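Local coordinates for protein dihydropteroate synthase (Xanthomonas albilineans, PDB 6Q62) that probably condenses para-aminobenzoate with 6-hydroxymethyl-7,8-dihydropterin diphosphate to give 7,8-dihydropteroate, a precursor of folate, at residues Arg7-Ala11 with Gly115-Ile119; Leu15-Arg21 with Gly256-Leu260; Leu52-Ala57 with Val265-Val269; Met108-Val112 with Asp132-Leu137. All coordinates share one frame. Numbering follows the deposited sequence.

How the interactions relate
Interactions 1 and 2 are buried, at one end of the TIM barrel. The hairpin of strands 7-10 and 13-16 lies there. It meets the start of strand 118-121 in interaction 1. In interaction 2 the chain that follows, at the start of strand 21-27, pairs with strand 259-262. The two touch through Leu15 and Met118. Interactions 3 and 4 are partly buried, in the outer helical layer, with centres about 28 Å apart. Interaction 4 touches interaction 1 through Ile119. Interaction 1 is mainly apolar, with one CA-H...O contact. Interaction 2 adds backbone pairing, and its Arg21-Asp18 salt bridge stays within one segment. In interaction 3 Glu55 takes a backbone NH; in interaction 4 Arg109 bridges two aspartates.

Interaction 1. Residues Arg7-Ala11 with Gly115-Ile119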
loop_
_atom_site.group_PDB
_atom_site.type_symbol
_atom_site.label_atom_id
_atom_site.label_comp_id
_atom_site.label_asym_id
_atom_site.label_seq_id
_atom_site.Cartn_x
_atom_site.Cartn_y
_atom_site.Cartn_z
ATOM N N ARG A 7 -6.346 -23.114 11.458
ATOM C CA ARG A 7 -5.081 -23.830 11.404
ATOM C C ARG A 7 -5.248 -24.838 10.268
ATOM O O ARG A 7 -5.963 -25.831 10.429
ATOM C CB ARG A 7 -4.847 -24.520 12.751
ATOM C CG ARG A 7 -3.501 -25.171 12.880
ATOM C CD ARG A 7 -3.395 -25.961 14.165
ATOM N NE ARG A 7 -2.088 -26.606 14.282
ATOM C CZ ARG A 7 -1.782 -27.792 13.762
ATOM N NH1 ARG A 7 -2.693 -28.489 13.091
ATOM N NH2 ARG A 7 -0.560 -28.289 13.904
ATOM N N LEU A 8 -4.662 -24.540 9.097
ATOM C CA LEU A 8 -4.811 -25.419 7.936
ATOM C C LEU A 8 -3.641 -26.355 7.830
ATOM O O LEU A 8 -2.496 -25.911 7.681
ATOM C CB LEU A 8 -4.979 -24.625 6.622
ATOM C CG LEU A 8 -6.207 -23.740 6.479
ATOM C CD1 LEU A 8 -6.033 -22.801 5.311
ATOM C CD2 LEU A 8 -7.469 -24.559 6.270
ATOM N N ASP A 9 -3.928 -27.654 7.876
ATOM C CA ASP A 9 -2.898 -28.660 7.740
ATOM C C ASP A 9 -2.781 -28.990 6.247
ATOM O O ASP A 9 -3.626 -29.694 5.688
ATOM C CB ASP A 9 -3.278 -29.910 8.574
ATOM C CG ASP A 9 -2.222 -30.991 8.623
ATOM O OD1 ASP A 9 -1.303 -30.961 7.782
ATOM O OD2 ASP A 9 -2.311 -31.868 9.513
ATOM N N CYS A 10 -1.759 -28.435 5.603
ATOM C CA CYS A 10 -1.513 -28.624 4.172
ATOM C C CYS A 10 -0.514 -29.758 3.965
ATOM O O CYS A 10 0.677 -29.528 3.732
ATOM C CB CYS A 10 -1.046 -27.310 3.536
ATOM S SG CYS A 10 -2.167 -25.921 3.822
ATOM N N ALA A 11 -1.027 -31.009 4.069
ATOM C CA ALA A 11 -0.247 -32.246 3.944
ATOM C C ALA A 11 0.975 -32.241 4.872
ATOM O O ALA A 11 2.096 -32.516 4.439
ATOM C CB ALA A 11 0.160 -32.487 2.484
ATOM N N GLY A 115 3.252 -33.879 -3.799
ATOM C CA GLY A 115 3.611 -33.033 -2.667
ATOM C C GLY A 115 2.768 -31.809 -2.394
ATOM O O GLY A 115 3.032 -31.115 -1.405
ATOM N N ALA A 116 1.763 -31.503 -3.255
ATOM C CA ALA A 116 0.893 -30.364 -3.010
ATOM C C ALA A 116 0.069 -30.642 -1.753
ATOM O O ALA A 116 -0.290 -31.796 -1.500
ATOM C CB ALA A 116 -0.025 -30.119 -4.198
ATOM N N GLY A 117 -0.194 -29.590 -0.978
ATOM C CA GLY A 117 -0.930 -29.665 0.278
ATOM C C GLY A 117 -2.236 -28.916 0.304
ATOM O O GLY A 117 -2.887 -28.855 1.346
ATOM N N MET A 118 -2.650 -28.366 -0.833
ATOM C CA MET A 118 -3.881 -27.575 -0.909
ATOM C C MET A 118 -4.264 -27.537 -2.367
ATOM O O MET A 118 -3.386 -27.603 -3.239
ATOM C CB MET A 118 -3.642 -26.127 -0.360
ATOM C CG MET A 118 -4.796 -25.156 -0.628
ATOM S SD MET A 118 -4.425 -23.444 -0.095
ATOM C CE MET A 118 -4.287 -23.691 1.648
ATOM N N ILE A 119 -5.551 -27.397 -2.628
ATOM C CA ILE A 119 -6.097 -27.295 -3.984
ATOM C C ILE A 119 -6.787 -25.962 -4.077
ATOM O O ILE A 119 -7.585 -25.612 -3.208
ATOM C CB ILE A 119 -7.058 -28.482 -4.307
ATOM C CG1 ILE A 119 -6.243 -29.798 -4.358
ATOM C CG2 ILE A 119 -7.813 -28.265 -5.647
ATOM C CD1 ILE A 119 -7.041 -31.065 -4.111
#
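The apolar side chains that meet are Leu8, Cys10 and Met118. Met118 starts off sideways, but its extended t, t start and m-turned end carry CE to the hairpin. There Met118 CE lies 3.8 Å from Cys10 SG and 4.2 Å from Leu8 CD1. Leu15, on the second hairpin strand, also touches Met118. Strand 7-10 pairs with strand 13-16, and this N-terminal hairpin lies across one end of the TIM barrel of the pterin-binding family. Residues 115-117 lead from helix 105-114 into barrel strand 118-121. Gly115 ends that helix in a Schellman motif with positive phi.

Backbone contact centres on Cys10 and Gly117, whose CA atoms are 4.1 Å apart. Cys10 CA makes a CA-H...O contact of 3.2 Å with Gly117 O. A side chain on Gly117 would collide with Cys10 O, so glycine permits this close approach. Ala11 completes the contact, with Ala11 CB 3.7 Å from Gly117 CA and 4.1 Å from Ala116 O.

Interaction 2. Residues Leu15-Arg21 with Gly256-Leu260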
loop_
_atom_site.group_PDB
_atom_site.type_symbol
_atom_site.label_atom_id
_atom_site.label_comp_id
_atom_site.label_asym_id
_atom_site.label_seq_id
_atom_site.Cartn_x
_atom_site.Cartn_y
_atom_site.Cartn_z
ATOM N N LEU A 15 -0.393 -24.001 7.910
ATOM C CA LEU A 15 -0.662 -22.617 7.543
ATOM C C LEU A 15 -1.580 -22.071 8.648
ATOM O O LEU A 15 -2.741 -22.482 8.740
ATOM C CB LEU A 15 -1.363 -22.564 6.166
ATOM C CG LEU A 15 -1.728 -21.179 5.635
ATOM C CD1 LEU A 15 -0.464 -20.339 5.374
ATOM C CD2 LEU A 15 -2.590 -21.283 4.367
ATOM N N THR A 16 -1.060 -21.172 9.493
ATOM C CA THR A 16 -1.834 -20.594 10.596
ATOM C C THR A 16 -2.400 -19.243 10.190
ATOM O O THR A 16 -1.632 -18.324 9.898
ATOM C CB THR A 16 -0.982 -20.519 11.880
ATOM O OG1 THR A 16 -0.339 -21.781 12.073
ATOM C CG2 THR A 16 -1.822 -20.146 13.110
ATOM N N LEU A 17 -3.732 -19.124 10.173
ATOM C CA LEU A 17 -4.389 -17.892 9.764
ATOM C C LEU A 17 -4.755 -17.025 10.962
ATOM O O LEU A 17 -5.906 -16.602 11.120
ATOM C CB LEU A 17 -5.591 -18.155 8.825
ATOM C CG LEU A 17 -5.297 -19.058 7.611
ATOM C CD1 LEU A 17 -6.544 -19.291 6.805
ATOM C CD2 LEU A 17 -4.235 -18.456 6.708
ATOM N N ASP A 18 -3.755 -16.767 11.812
ATOM C CA ASP A 18 -3.887 -15.889 12.985
ATOM C C ASP A 18 -3.751 -14.407 12.532
ATOM O O ASP A 18 -3.996 -13.471 13.291
ATOM C CB ASP A 18 -2.827 -16.260 14.045
ATOM C CG ASP A 18 -1.378 -16.118 13.604
ATOM O OD1 ASP A 18 -1.080 -16.421 12.427
ATOM O OD2 ASP A 18 -0.542 -15.722 14.441
ATOM N N ARG A 19 -3.311 -14.221 11.296
ATOM C CA ARG A 19 -3.144 -12.921 10.640
ATOM C C ARG A 19 -3.192 -13.176 9.118
ATOM O O ARG A 19 -2.997 -14.323 8.700
ATOM C CB ARG A 19 -1.797 -12.241 11.045
ATOM C CG ARG A 19 -0.527 -12.993 10.670
ATOM C CD ARG A 19 0.702 -12.252 11.145
ATOM N NE ARG A 19 1.900 -13.097 11.131
ATOM C CZ ARG A 19 2.886 -13.009 10.238
ATOM N NH1 ARG A 19 2.833 -12.110 9.262
ATOM N NH2 ARG A 19 3.939 -13.814 10.321
ATOM N N PRO A 20 -3.427 -12.152 8.269
ATOM C CA PRO A 20 -3.438 -12.409 6.812
ATOM C C PRO A 20 -2.114 -12.972 6.321
ATOM O O PRO A 20 -1.048 -12.496 6.700
ATOM C CB PRO A 20 -3.724 -11.036 6.201
ATOM C CG PRO A 20 -4.399 -10.281 7.299
ATOM C CD PRO A 20 -3.731 -10.736 8.563
ATOM N N ARG A 21 -2.199 -14.017 5.505
ATOM C CA ARG A 21 -1.050 -14.725 4.952
ATOM C C ARG A 21 -0.964 -14.482 3.451
ATOM O O ARG A 21 -1.967 -14.146 2.810
ATOM C CB ARG A 21 -1.133 -16.225 5.291
ATOM C CG ARG A 21 -1.158 -16.497 6.810
ATOM C CD ARG A 21 0.222 -16.359 7.423
ATOM N NE ARG A 21 0.222 -16.505 8.880
ATOM C CZ ARG A 21 1.323 -16.460 9.621
ATOM N NH1 ARG A 21 2.511 -16.321 9.050
ATOM N NH2 ARG A 21 1.247 -16.594 10.937
ATOM N N GLY A 256 -11.172 -8.332 6.341
ATOM C CA GLY A 256 -11.337 -9.699 6.808
ATOM C C GLY A 256 -10.661 -10.814 6.036
ATOM O O GLY A 256 -10.655 -11.953 6.519
ATOM N N ALA A 257 -10.063 -10.529 4.857
ATOM C CA ALA A 257 -9.410 -11.603 4.096
ATOM C C ALA A 257 -8.215 -12.153 4.887
ATOM O O ALA A 257 -7.464 -11.362 5.477
ATOM C CB ALA A 257 -8.959 -11.098 2.728
ATOM N N LEU A 258 -8.108 -13.504 4.999
ATOM C CA LEU A 258 -6.961 -14.128 5.706
ATOM C C LEU A 258 -5.885 -14.647 4.761
ATOM O O LEU A 258 -4.789 -15.026 5.193
ATOM C CB LEU A 258 -7.390 -15.219 6.704
ATOM C CG LEU A 258 -8.096 -14.649 7.932
ATOM C CD1 LEU A 258 -8.942 -15.733 8.637
ATOM C CD2 LEU A 258 -7.092 -13.933 8.842
ATOM N N LEU A 259 -6.193 -14.691 3.469
ATOM C CA LEU A 259 -5.189 -15.133 2.479
ATOM C C LEU A 259 -5.213 -14.169 1.309
ATOM O O LEU A 259 -6.300 -13.755 0.869
ATOM C CB LEU A 259 -5.500 -16.580 1.980
ATOM C CG LEU A 259 -4.548 -17.708 2.400
ATOM C CD1 LEU A 259 -4.764 -18.924 1.522
ATOM C CD2 LEU A 259 -3.088 -17.331 2.204
ATOM N N LEU A 260 -4.035 -13.827 0.799
ATOM C CA LEU A 260 -3.893 -12.835 -0.296
ATOM C C LEU A 260 -3.063 -13.446 -1.392
ATOM O O LEU A 260 -1.941 -13.909 -1.138
ATOM C CB LEU A 260 -3.233 -11.520 0.200
ATOM C CG LEU A 260 -4.000 -10.849 1.363
ATOM C CD1 LEU A 260 -3.139 -9.852 2.060
ATOM C CD2 LEU A 260 -5.353 -10.242 0.868
#
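Two backbone hydrogen bonds hold the segments together. Arg21 N donates to Leu258 O at 2.8 Å, and Leu260 N donates to Arg21 O at 2.9 Å. Arg21 thus straddles Leu259 in a parallel beta bridge, with their CA atoms 4.8 Å apart. CA-H...O contacts support the pairing. Pro20 CA is 3.4 Å from Leu258 O, and Leu259 CA is 3.4 Å from Arg21 O.

The Arg21 side chain folds back over its own segment. Arg21 NE donates to Thr16 O at 2.8 Å, and Arg21 NH2 forms a salt bridge with Asp18 OD1 at 2.8 Å. Arg21 NH1 has a further salt-bridge partner in Asp58. The bonds to Thr16 and Asp18 tie the end of strand 13-16 and the following turn to the start of strand 21-27.

Apolar contacts lie next to the bridge. Leu17 CB lies 4.0 Å from Leu258 CB, and Leu15 CD2 lies 4.3 Å from Leu259 CD1. The aliphatic CB of Arg21 is 3.8 Å from Leu259 CD2. Pro20 CB is 4.3 Å from Leu260 CD1, and the proline also touches Trp275 and Gln276 of helix 265-279.

Gly256 ends helix 242-254 in a Schellman motif, and the chain then enters strand 259-262. Parallel pairing of the first and last strands in the chain order of the barrel is the closure typical of a TIM barrel.

Interaction 3. Residues Leu52-Ala57 with Val265-Val269; sequences LAEEGA and VAATV
This is a partly buried contact in the outer helical layer of the TIM barrel, between the end of helix 41-54 and the first turn of helix 265-279. Residues 52-54 and 265-269 are helical. Glu55 (phi/psi -76/-5), Gly56 (102/17) and Ala57 (-58/145) follow, with a Schellman motif at Gly56: Ala57 N bonds to Leu52 O at 3.1 Å and Gly56 N to Ala53 O at 3.0 Å. Glu55 and Ala266 have the closest CA atoms, 4.8 Å apart.

Val265 (chi1 t) points toward residues 52-57. Val265 CG1 lies 3.4 Å from Ala57 N, and Val265 CG2 lies 3.8 Å from CD2 of Leu52 (m, t). Val269 CG2 is 3.8 Å from Gly56 O. Ala266 packs on Arg235 of the second subunit; Ala267 packs on Ala243 of that subunit and lines the indole-2-carboxylic acid pocket.

Glu55 (m, t) pairs OE2 with Arg51, while Glu55 OE1 accepts from Ala266 N at 3.0 Å. A water donates to Glu55 OE1 (2.5 Å) and accepts weakly from Val265 N (3.3 Å).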
loop_
_atom_site.group_PDB
_atom_site.type_symbol
_atom_site.label_atom_id
_atom_site.label_comp_id
_atom_site.label_asym_id
_atom_site.label_seq_id
_atom_site.Cartn_x
_atom_site.Cartn_y
_atom_site.Cartn_z
ATOM N N LEU A 52 9.979 -16.168 -4.406
ATOM C CA LEU A 52 8.816 -15.774 -3.609
ATOM C C LEU A 52 8.908 -16.268 -2.163
ATOM O O LEU A 52 8.504 -15.545 -1.240
ATOM C CB LEU A 52 7.502 -16.199 -4.285
ATOM C CG LEU A 52 7.245 -15.605 -5.685
ATOM C CD1 LEU A 52 5.828 -15.912 -6.130
ATOM C CD2 LEU A 52 7.523 -14.083 -5.740
ATOM N N ALA A 53 9.424 -17.493 -1.950
ATOM C CA ALA A 53 9.656 -18.001 -0.599
ATOM C C ALA A 53 10.661 -17.063 0.104
ATOM O O ALA A 53 10.392 -16.648 1.222
ATOM C CB ALA A 53 10.218 -19.410 -0.631
ATOM N N GLU A 54 11.766 -16.692 -0.562
ATOM C CA GLU A 54 12.756 -15.764 0.027
ATOM C C GLU A 54 12.128 -14.415 0.388
ATOM O O GLU A 54 12.536 -13.800 1.376
ATOM C CB GLU A 54 13.915 -15.507 -0.949
ATOM C CG GLU A 54 14.855 -16.668 -1.186
ATOM C CD GLU A 54 15.771 -16.453 -2.383
ATOM O OE1 GLU A 54 15.839 -15.309 -2.895
ATOM O OE2 GLU A 54 16.415 -17.434 -2.818
ATOM N N GLU A 55 11.133 -13.946 -0.419
ATOM C CA GLU A 55 10.424 -12.692 -0.211
ATOM C C GLU A 55 9.404 -12.764 0.922
ATOM O O GLU A 55 8.796 -11.759 1.248
ATOM C CB GLU A 55 9.743 -12.227 -1.507
ATOM C CG GLU A 55 10.730 -11.802 -2.567
ATOM C CD GLU A 55 10.114 -11.172 -3.791
ATOM O OE1 GLU A 55 8.885 -10.941 -3.801
ATOM O OE2 GLU A 55 10.874 -10.900 -4.747
ATOM N N GLY A 56 9.199 -13.951 1.496
ATOM C CA GLY A 56 8.322 -14.082 2.648
ATOM C C GLY A 56 6.936 -14.630 2.393
ATOM O O GLY A 56 6.067 -14.497 3.256
ATOM N N ALA A 57 6.700 -15.274 1.229
ATOM C CA ALA A 57 5.403 -15.914 0.960
ATOM C C ALA A 57 5.137 -16.945 2.066
ATOM O O ALA A 57 6.090 -17.532 2.569
ATOM C CB ALA A 57 5.465 -16.644 -0.376
ATOM N N VAL A 265 5.146 -10.345 -3.859
ATOM C CA VAL A 265 5.219 -10.875 -2.495
ATOM C C VAL A 265 5.926 -9.925 -1.533
ATOM O O VAL A 265 5.318 -9.579 -0.513
ATOM C CB VAL A 265 5.804 -12.290 -2.465
ATOM C CG1 VAL A 265 6.032 -12.761 -1.022
ATOM C CG2 VAL A 265 4.873 -13.264 -3.203
ATOM N N ALA A 266 7.176 -9.542 -1.794
ATOM C CA ALA A 266 7.920 -8.681 -0.849
ATOM C C ALA A 266 7.173 -7.395 -0.531
ATOM O O ALA A 266 7.075 -7.018 0.640
ATOM C CB ALA A 266 9.308 -8.351 -1.417
ATOM N N ALA A 267 6.592 -6.743 -1.562
ATOM C CA ALA A 267 5.855 -5.500 -1.333
ATOM C C ALA A 267 4.619 -5.704 -0.487
ATOM O O ALA A 267 4.352 -4.895 0.417
ATOM C CB ALA A 267 5.489 -4.851 -2.664
ATOM N N THR A 268 3.864 -6.803 -0.739
ATOM C CA THR A 268 2.669 -7.093 0.032
ATOM C C THR A 268 3.038 -7.428 1.488
ATOM O O THR A 268 2.388 -6.944 2.413
ATOM C CB THR A 268 1.848 -8.228 -0.652
ATOM O OG1 THR A 268 1.548 -7.861 -2.021
ATOM C CG2 THR A 268 0.541 -8.521 0.093
ATOM N N VAL A 269 4.107 -8.215 1.683
ATOM C CA VAL A 269 4.558 -8.546 3.036
ATOM C C VAL A 269 4.907 -7.267 3.796
ATOM O O VAL A 269 4.477 -7.095 4.924
ATOM C CB VAL A 269 5.723 -9.553 3.011
ATOM C CG1 VAL A 269 6.379 -9.672 4.397
ATOM C CG2 VAL A 269 5.216 -10.908 2.525
HETATM O O HOH W 1 7.801 -9.840 -5.768
#

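Interaction 4. Residues Met108-Val112 with Asp132-Leu137; sequences MRAAV and DAVADL
Helices 105-114 and 130-137 pack side by side in the outer layer of the TIM barrel, on either side of strand 118-121 in the chain. Both segments are fully helical. Their axes approach to 10.3 Å and their directions differ by 24°, the near-parallel helix pair of consecutive beta-alpha units. Arg109 and Ala133 have the closest CA atoms, at 6.5 Å.

Leu137 (m, t) is the bump that fills the hollow between Met108, Arg109 and Val112. Leu137 CD1 lies 3.7 Å from Met108 O and 3.9 Å from Arg109 CA, and Leu137 CD2 lies 3.8 Å from CG1 of Val112 (chi1 t). Met108 (m, t, t) reaches along the barrel side, with SD 3.9 Å from Val134 CG2. Met108, Val134 and Leu137 all touch Ile119 of strand 118-121.

Arg109 (m, t, t, chi4 -90°) is a knob in the hole formed by Asp132, Ala133, Asp136 and Leu137. Ala133 CA lies over one face of its guanidinium, 3.6 Å from Arg109 NH2. The carboxylates of Asp132 (chi1 t) and Asp136 (chi1 m) sit at the edge and form a salt-bridge network. Arg109 NH2 is 3.1 Å from Asp132 OD2 and donates to Asp136 OD2 at 2.9 Å.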
loop_
_atom_site.group_PDB
_atom_site.type_symbol
_atom_site.label_atom_id
_atom_site.label_comp_id
_atom_site.label_asym_id
_atom_site.label_seq_id
_atom_site.Cartn_x
_atom_site.Cartn_y
_atom_site.Cartn_z
ATOM N N MET A 108 -5.522 -32.668 -9.546
ATOM C CA MET A 108 -5.586 -32.580 -8.083
ATOM C C MET A 108 -4.941 -33.804 -7.436
ATOM O O MET A 108 -4.104 -33.659 -6.550
ATOM C CB MET A 108 -7.044 -32.464 -7.603
ATOM C CG MET A 108 -7.750 -31.244 -8.129
ATOM S SD MET A 108 -9.450 -31.233 -7.498
ATOM C CE MET A 108 -10.125 -29.911 -8.441
ATOM N N ARG A 109 -5.330 -35.023 -7.892
ATOM C CA ARG A 109 -4.769 -36.254 -7.323
ATOM C C ARG A 109 -3.282 -36.380 -7.559
ATOM O O ARG A 109 -2.534 -36.703 -6.633
ATOM C CB ARG A 109 -5.505 -37.476 -7.889
ATOM C CG ARG A 109 -6.972 -37.529 -7.473
ATOM C CD ARG A 109 -7.585 -38.825 -7.967
ATOM N NE ARG A 109 -8.992 -38.948 -7.593
ATOM C CZ ARG A 109 -9.420 -39.505 -6.467
ATOM N NH1 ARG A 109 -8.551 -39.927 -5.547
ATOM N NH2 ARG A 109 -10.709 -39.605 -6.229
ATOM N N ALA A 110 -2.841 -36.158 -8.800
ATOM C CA ALA A 110 -1.418 -36.271 -9.143
ATOM C C ALA A 110 -0.578 -35.215 -8.403
ATOM O O ALA A 110 0.517 -35.523 -7.922
ATOM C CB ALA A 110 -1.218 -36.129 -10.654
ATOM N N ALA A 111 -1.109 -33.994 -8.261
ATOM C CA ALA A 111 -0.387 -32.922 -7.580
ATOM C C ALA A 111 -0.210 -33.208 -6.100
ATOM O O ALA A 111 0.895 -33.038 -5.592
ATOM C CB ALA A 111 -1.094 -31.602 -7.787
ATOM N N VAL A 112 -1.262 -33.723 -5.431
ATOM C CA VAL A 112 -1.160 -34.094 -4.016
ATOM C C VAL A 112 -0.178 -35.256 -3.836
ATOM O O VAL A 112 0.649 -35.208 -2.932
ATOM C CB VAL A 112 -2.532 -34.337 -3.362
ATOM C CG1 VAL A 112 -2.379 -34.898 -1.943
ATOM C CG2 VAL A 112 -3.340 -33.041 -3.331
ATOM N N ASP A 132 -15.184 -35.836 -5.143
ATOM C CA ASP A 132 -14.618 -37.121 -4.731
ATOM C C ASP A 132 -13.100 -37.010 -4.512
ATOM O O ASP A 132 -12.593 -37.556 -3.542
ATOM C CB ASP A 132 -14.918 -38.157 -5.824
ATOM C CG ASP A 132 -14.563 -39.598 -5.526
ATOM O OD1 ASP A 132 -15.128 -40.153 -4.581
ATOM O OD2 ASP A 132 -13.756 -40.183 -6.292
ATOM N N ALA A 133 -12.364 -36.330 -5.420
ATOM C CA ALA A 133 -10.913 -36.188 -5.233
ATOM C C ALA A 133 -10.580 -35.421 -3.932
ATOM O O ALA A 133 -9.796 -35.889 -3.098
ATOM C CB ALA A 133 -10.277 -35.504 -6.451
ATOM N N VAL A 134 -11.186 -34.272 -3.729
ATOM C CA VAL A 134 -10.854 -33.498 -2.528
ATOM C C VAL A 134 -11.284 -34.254 -1.251
ATOM O O VAL A 134 -10.488 -34.284 -0.296
ATOM C CB VAL A 134 -11.367 -32.043 -2.607
ATOM C CG1 VAL A 134 -11.114 -31.297 -1.323
ATOM C CG2 VAL A 134 -10.695 -31.323 -3.770
ATOM N N ALA A 135 -12.462 -34.955 -1.275
ATOM C CA ALA A 135 -12.905 -35.730 -0.111
ATOM C C ALA A 135 -11.865 -36.825 0.210
ATOM O O ALA A 135 -11.510 -36.988 1.369
ATOM C CB ALA A 135 -14.273 -36.332 -0.363
ATOM N N ASP A 136 -11.306 -37.503 -0.835
ATOM C CA ASP A 136 -10.285 -38.542 -0.675
ATOM C C ASP A 136 -8.941 -38.006 -0.256
ATOM O O ASP A 136 -8.199 -38.661 0.484
ATOM C CB ASP A 136 -10.063 -39.265 -2.021
ATOM C CG ASP A 136 -11.101 -40.288 -2.435
ATOM O OD1 ASP A 136 -12.015 -40.559 -1.636
ATOM O OD2 ASP A 136 -10.991 -40.818 -3.576
ATOM N N LEU A 137 -8.551 -36.852 -0.831
ATOM C CA LEU A 137 -7.218 -36.317 -0.596
ATOM C C LEU A 137 -6.996 -35.696 0.780
ATOM O O LEU A 137 -5.849 -35.627 1.215
ATOM C CB LEU A 137 -6.842 -35.323 -1.705
ATOM C CG LEU A 137 -6.686 -35.975 -3.101
ATOM C CD1 LEU A 137 -6.720 -34.927 -4.208
ATOM C CD2 LEU A 137 -5.427 -36.861 -3.179
#